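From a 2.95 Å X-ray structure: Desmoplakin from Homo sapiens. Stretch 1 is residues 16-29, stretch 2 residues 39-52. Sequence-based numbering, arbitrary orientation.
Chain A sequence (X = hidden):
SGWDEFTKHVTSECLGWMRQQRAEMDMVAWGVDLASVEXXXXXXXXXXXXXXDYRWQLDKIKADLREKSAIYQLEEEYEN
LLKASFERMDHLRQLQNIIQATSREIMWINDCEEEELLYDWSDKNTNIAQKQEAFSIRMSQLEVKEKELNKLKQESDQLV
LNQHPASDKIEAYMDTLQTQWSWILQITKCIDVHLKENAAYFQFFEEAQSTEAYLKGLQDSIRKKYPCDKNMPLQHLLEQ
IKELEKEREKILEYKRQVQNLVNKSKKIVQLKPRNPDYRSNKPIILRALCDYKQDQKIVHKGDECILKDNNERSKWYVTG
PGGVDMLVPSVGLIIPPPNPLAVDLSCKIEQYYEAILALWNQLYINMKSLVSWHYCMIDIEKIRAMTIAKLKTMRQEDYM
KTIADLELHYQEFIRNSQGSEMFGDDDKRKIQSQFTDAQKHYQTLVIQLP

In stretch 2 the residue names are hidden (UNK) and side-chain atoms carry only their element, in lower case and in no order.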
# COMPACT_ATOMS: atom_id res chain seq x y z
N GLY A 16 -28.75 48.08 -45.26
CA GLY A 16 -29.14 48.31 -43.88
C GLY A 16 -29.67 47.06 -43.20
O GLY A 16 -29.39 46.82 -42.02
N TRP A 17 -30.44 46.27 -43.93
CA TRP A 17 -30.94 45.02 -43.39
C TRP A 17 -29.85 43.96 -43.39
O TRP A 17 -29.73 43.17 -42.46
CB TRP A 17 -32.16 44.53 -44.17
CG TRP A 17 -32.69 43.23 -43.65
CD1 TRP A 17 -33.59 43.07 -42.64
CD2 TRP A 17 -32.35 41.92 -44.11
NE1 TRP A 17 -33.83 41.73 -42.44
CE2 TRP A 17 -33.09 41.00 -43.33
CE3 TRP A 17 -31.50 41.43 -45.11
CZ2 TRP A 17 -33.00 39.63 -43.52
CZ3 TRP A 17 -31.42 40.06 -45.29
CH2 TRP A 17 -32.16 39.18 -44.50
N MET A 18 -29.04 43.96 -44.45
CA MET A 18 -27.96 42.99 -44.58
C MET A 18 -26.86 43.18 -43.54
O MET A 18 -26.14 42.24 -43.21
CB MET A 18 -27.35 43.05 -45.99
CG MET A 18 -28.06 42.15 -46.99
SD MET A 18 -27.08 41.89 -48.47
CE MET A 18 -27.21 43.50 -49.24
N ARG A 19 -26.73 44.40 -43.02
CA ARG A 19 -25.71 44.69 -42.03
C ARG A 19 -26.29 44.63 -40.62
O ARG A 19 -25.57 44.39 -39.65
CB ARG A 19 -25.05 46.03 -42.31
CG ARG A 19 -24.14 45.99 -43.52
CD ARG A 19 -23.81 47.37 -44.06
NE ARG A 19 -23.04 47.30 -45.30
CZ ARG A 19 -22.73 48.35 -46.06
NH1 ARG A 19 -23.13 49.56 -45.71
NH2 ARG A 19 -22.03 48.17 -47.17
N GLN A 20 -27.60 44.83 -40.51
CA GLN A 20 -28.26 44.65 -39.23
C GLN A 20 -28.30 43.17 -38.87
O GLN A 20 -28.42 42.80 -37.70
CB GLN A 20 -29.68 45.23 -39.25
CG GLN A 20 -30.37 45.24 -37.90
CD GLN A 20 -29.54 45.92 -36.83
OE1 GLN A 20 -28.85 46.91 -37.09
NE2 GLN A 20 -29.60 45.40 -35.61
N GLN A 21 -28.17 42.31 -39.88
CA GLN A 21 -28.09 40.87 -39.67
C GLN A 21 -26.70 40.47 -39.19
O GLN A 21 -26.56 39.55 -38.38
CB GLN A 21 -28.44 40.11 -40.95
CG GLN A 21 -29.87 40.32 -41.43
CD GLN A 21 -30.89 39.83 -40.43
OE1 GLN A 21 -31.11 38.62 -40.29
NE2 GLN A 21 -31.53 40.76 -39.72
N ARG A 22 -25.68 41.15 -39.69
CA ARG A 22 -24.31 40.90 -39.25
C ARG A 22 -24.15 41.31 -37.79
O ARG A 22 -23.48 40.64 -37.01
CB ARG A 22 -23.30 41.67 -40.11
CG ARG A 22 -23.40 41.38 -41.59
CD ARG A 22 -22.37 42.18 -42.37
NE ARG A 22 -21.03 41.62 -42.25
CZ ARG A 22 -20.48 40.79 -43.13
NH1 ARG A 22 -21.17 40.42 -44.20
NH2 ARG A 22 -19.25 40.33 -42.94
N ALA A 23 -24.76 42.44 -37.44
CA ALA A 23 -24.71 42.95 -36.08
C ALA A 23 -25.29 41.94 -35.10
O ALA A 23 -24.70 41.65 -34.06
CB ALA A 23 -25.45 44.27 -35.98
N GLU A 24 -26.46 41.41 -35.44
CA GLU A 24 -27.14 40.46 -34.57
C GLU A 24 -26.33 39.19 -34.36
O GLU A 24 -26.25 38.68 -33.24
CB GLU A 24 -28.53 40.12 -35.11
CG GLU A 24 -29.52 41.26 -35.04
CD GLU A 24 -30.89 40.87 -35.56
OE1 GLU A 24 -31.16 39.65 -35.66
OE2 GLU A 24 -31.69 41.77 -35.86
N MET A 25 -25.74 38.67 -35.43
CA MET A 25 -24.99 37.42 -35.31
C MET A 25 -23.56 37.63 -34.84
O MET A 25 -22.77 36.69 -34.82
CB MET A 25 -25.04 36.61 -36.62
CG MET A 25 -24.58 37.36 -37.86
SD MET A 25 -24.49 36.26 -39.29
CE MET A 25 -22.99 35.35 -38.93
N ASP A 26 -23.22 38.86 -34.47
CA ASP A 26 -21.93 39.13 -33.85
C ASP A 26 -22.12 39.49 -32.39
O ASP A 26 -21.18 39.46 -31.60
CB ASP A 26 -21.20 40.27 -34.58
CG ASP A 26 -20.41 39.78 -35.78
OD1 ASP A 26 -20.09 38.57 -35.84
OD2 ASP A 26 -20.09 40.61 -36.66
N MET A 27 -23.36 39.84 -32.04
CA MET A 27 -23.70 40.18 -30.66
C MET A 27 -24.06 38.94 -29.86
O MET A 27 -24.64 39.04 -28.78
CB MET A 27 -24.85 41.19 -30.63
CG MET A 27 -26.22 40.59 -30.90
SD MET A 27 -27.55 41.79 -30.63
CE MET A 27 -28.99 40.79 -31.05
N VAL A 28 -23.73 37.77 -30.40
CA VAL A 28 -23.94 36.53 -29.68
C VAL A 28 -22.72 36.26 -28.81
O VAL A 28 -21.58 36.38 -29.27
CB VAL A 28 -24.14 35.34 -30.63
CG1 VAL A 28 -24.46 34.08 -29.85
CG2 VAL A 28 -25.24 35.65 -31.64
N ALA A 29 -22.96 35.90 -27.56
CA ALA A 29 -21.86 35.63 -26.63
C ALA A 29 -21.45 34.16 -26.71
O ALA A 29 -22.30 33.28 -26.77
CB ALA A 29 -22.25 36.01 -25.22
N UNK A 39 -29.75 27.15 -27.82
CA UNK A 39 -30.65 28.22 -28.22
C UNK A 39 -30.02 29.11 -29.29
O UNK A 39 -30.72 29.78 -30.04
n UNK A 39 -32.07 28.23 -23.54
c UNK A 39 -31.81 28.98 -24.60
c UNK A 39 -31.05 29.06 -27.01
o UNK A 39 -31.59 30.19 -24.52
c UNK A 39 -31.80 28.28 -25.95
N UNK A 40 -28.69 29.10 -29.36
CA UNK A 40 -27.97 29.86 -30.37
C UNK A 40 -27.99 29.12 -31.71
O UNK A 40 -27.96 29.75 -32.77
c UNK A 40 -27.30 32.01 -28.29
n UNK A 40 -26.71 32.59 -27.19
c UNK A 40 -26.44 31.07 -28.76
c UNK A 40 -25.53 32.02 -26.98
n UNK A 40 -25.34 31.10 -27.91
c UNK A 40 -26.54 30.13 -29.92
N UNK A 41 -28.04 27.80 -31.66
CA UNK A 41 -28.16 26.99 -32.86
C UNK A 41 -29.53 27.18 -33.50
O UNK A 41 -29.64 27.29 -34.72
c UNK A 41 -26.56 25.19 -32.13
c UNK A 41 -28.35 24.66 -33.79
c UNK A 41 -27.99 25.49 -32.56
c UNK A 41 -25.60 25.05 -33.28
N UNK A 42 -30.57 27.21 -32.67
CA UNK A 42 -31.93 27.44 -33.15
C UNK A 42 -32.10 28.89 -33.60
O UNK A 42 -32.68 29.16 -34.65
o UNK A 42 -32.31 24.80 -32.23
n UNK A 42 -33.16 25.49 -30.26
c UNK A 42 -32.95 27.11 -32.06
c UNK A 42 -32.78 25.70 -31.52
N UNK A 43 -31.60 29.80 -32.78
CA UNK A 43 -31.63 31.22 -33.08
C UNK A 43 -31.07 31.48 -34.48
O UNK A 43 -31.75 32.05 -35.34
c UNK A 43 -30.83 32.00 -32.03
o UNK A 43 -30.63 33.35 -32.41
N UNK A 44 -29.83 31.06 -34.69
CA UNK A 44 -29.14 31.31 -35.95
C UNK A 44 -29.79 30.58 -37.13
O UNK A 44 -29.83 31.11 -38.23
n UNK A 44 -25.69 31.22 -38.94
c UNK A 44 -26.88 31.23 -37.09
c UNK A 44 -27.67 30.92 -35.85
c UNK A 44 -25.95 32.48 -38.64
n UNK A 44 -26.66 32.51 -37.54
c UNK A 44 -26.27 30.41 -37.98
N UNK A 45 -30.28 29.37 -36.89
CA UNK A 45 -30.96 28.62 -37.93
C UNK A 45 -32.10 29.46 -38.51
O UNK A 45 -32.42 29.35 -39.70
c UNK A 45 -31.50 27.29 -37.39
n UNK A 45 -30.35 22.89 -36.45
c UNK A 45 -31.32 23.80 -36.49
c UNK A 45 -32.35 26.51 -38.39
n UNK A 45 -31.80 24.20 -37.66
c UNK A 45 -32.87 25.19 -37.82
n UNK A 45 -31.80 24.30 -35.36
N UNK A 46 -32.69 30.31 -37.67
CA UNK A 46 -33.78 31.17 -38.10
C UNK A 46 -33.28 32.35 -38.91
O UNK A 46 -33.97 32.85 -39.80
N UNK A 47 -32.06 32.79 -38.60
CA UNK A 47 -31.44 33.91 -39.29
C UNK A 47 -30.79 33.46 -40.59
O UNK A 47 -30.79 34.20 -41.58
c UNK A 47 -30.19 36.20 -36.42
c UNK A 47 -30.40 34.60 -38.39
c UNK A 47 -31.10 35.30 -37.22
c UNK A 47 -29.58 35.60 -39.19
N UNK A 48 -30.25 32.25 -40.60
CA UNK A 48 -29.61 31.70 -41.79
C UNK A 48 -30.63 31.40 -42.88
O UNK A 48 -30.47 31.83 -44.02
n UNK A 48 -26.91 30.13 -43.04
c UNK A 48 -28.18 29.79 -42.62
c UNK A 48 -26.59 29.40 -44.10
c UNK A 48 -28.84 30.43 -41.44
n UNK A 48 -27.60 28.60 -44.37
c UNK A 48 -28.60 28.82 -43.46
N UNK A 49 -31.67 30.65 -42.53
CA UNK A 49 -32.74 30.34 -43.48
C UNK A 49 -33.48 31.60 -43.91
O UNK A 49 -34.24 31.59 -44.87
c UNK A 49 -33.11 27.94 -42.76
c UNK A 49 -33.71 29.33 -42.88
o UNK A 49 -32.30 27.53 -43.59
n UNK A 49 -33.51 27.21 -41.73
N UNK A 50 -33.24 32.69 -43.18
CA UNK A 50 -33.87 33.97 -43.48
C UNK A 50 -33.12 34.71 -44.58
O UNK A 50 -33.72 35.27 -45.50
c UNK A 50 -33.93 34.83 -42.22
o UNK A 50 -34.68 36.01 -42.44
N UNK A 51 -31.79 34.71 -44.50
CA UNK A 51 -30.97 35.38 -45.50
C UNK A 51 -30.79 34.49 -46.72
O UNK A 51 -30.49 34.97 -47.82
c UNK A 51 -29.59 35.78 -44.94
c UNK A 51 -27.20 34.99 -44.70
c UNK A 51 -28.62 34.60 -45.00
c UNK A 51 -29.71 36.33 -43.53
N UNK A 52 -30.95 33.18 -46.53
CA UNK A 52 -30.92 32.26 -47.64
C UNK A 52 -32.11 32.51 -48.54
O UNK A 52 -32.02 32.43 -49.76

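Position 39 carries three carbons, the third bearing one oxygen and one nitrogen, and lies beyond reach of stretch 1: Gln-39. Position 40 has one carbon and then a five-membered ring of three carbons and two nitrogens. CG1 of Val-28 sits squarely over a ring face, 3.6 Å from the centroid and 5° off the normal, a CH-pi contact. This is His-40; its CE1 also lies 3.5 Å from Ala-29 O.

Position 41 has four carbons forked at the first, one arm two carbons long, far from stretch 1: Ile-41. Position 42, two carbons with an oxygen and a nitrogen on the second, is also out of reach: Asn-42. Position 43, one carbon and one oxygen, makes no contact and is Ser-43.

At position 44 one carbon leads to another ring of three carbons and two nitrogens, met by the sulfur of Met-25 at its edge. It is His-44, with CE1 4.1 Å from Met-25 SD. CA-to-CB points sideways, but the end of the side chain comes nearer; chi1 is t, and NE2 is hydrogen-bonded elsewhere in the structure.

Position 45 runs three carbons, a nitrogen, then a carbon with two more nitrogens: Arg-45, out of reach, its NH1 giving a weak hydrogen bond to Asn-42 OD1 (3.2 Å). Position 46 has no side-chain atoms and is Gly-46; an ideal CB there would be crowded by Ser-43 O at 3.2 Å.

Position 47 has four carbons, forked at the first, with a two-carbon arm, facing Gln-21 and Glu-24. As Ile-47 it gives up the largest area of any residue here, 66 Å²: CG2 lies 3.6 Å from Gln-21 OE1, and CD1 3.7 Å from Glu-24 OE1.

Position 48 repeats the carbon-plus-ring pattern with two nitrogens but points away: His-48. Position 49, two carbons ending in oxygen and nitrogen, is out of reach: Asn-49. Position 50 has one carbon and one oxygen, the latter near the edge of the Trp-17 indole: Ser-50, OG 4.1 Å from Trp-17 CZ2. Position 51 shows four carbons, forked at the first, against the same indole; it is Ile-51, CG2 3.9 Å from Trp-17 CH2. Position 52 lacks side-chain atoms and contacts nothing here: Gly-52.

The rule is spacing. Positions 40, 44, 47 and 51 recur every three or four residues, placing one stripe of the helix against stretch 1. Helix 16-24 runs nearly antiparallel to helix 39-52 (163°), with axes 11.6 Å apart at closest approach, and side chains fill the space between; beyond it, the loop residues Met-25, Val-28 and Ala-29 meet His-44 and His-40. No hydrogen bond crosses; the contact buries 421 Å², both sides summed.

Stretch 2 39-52: QHINSHRGIHNSIG
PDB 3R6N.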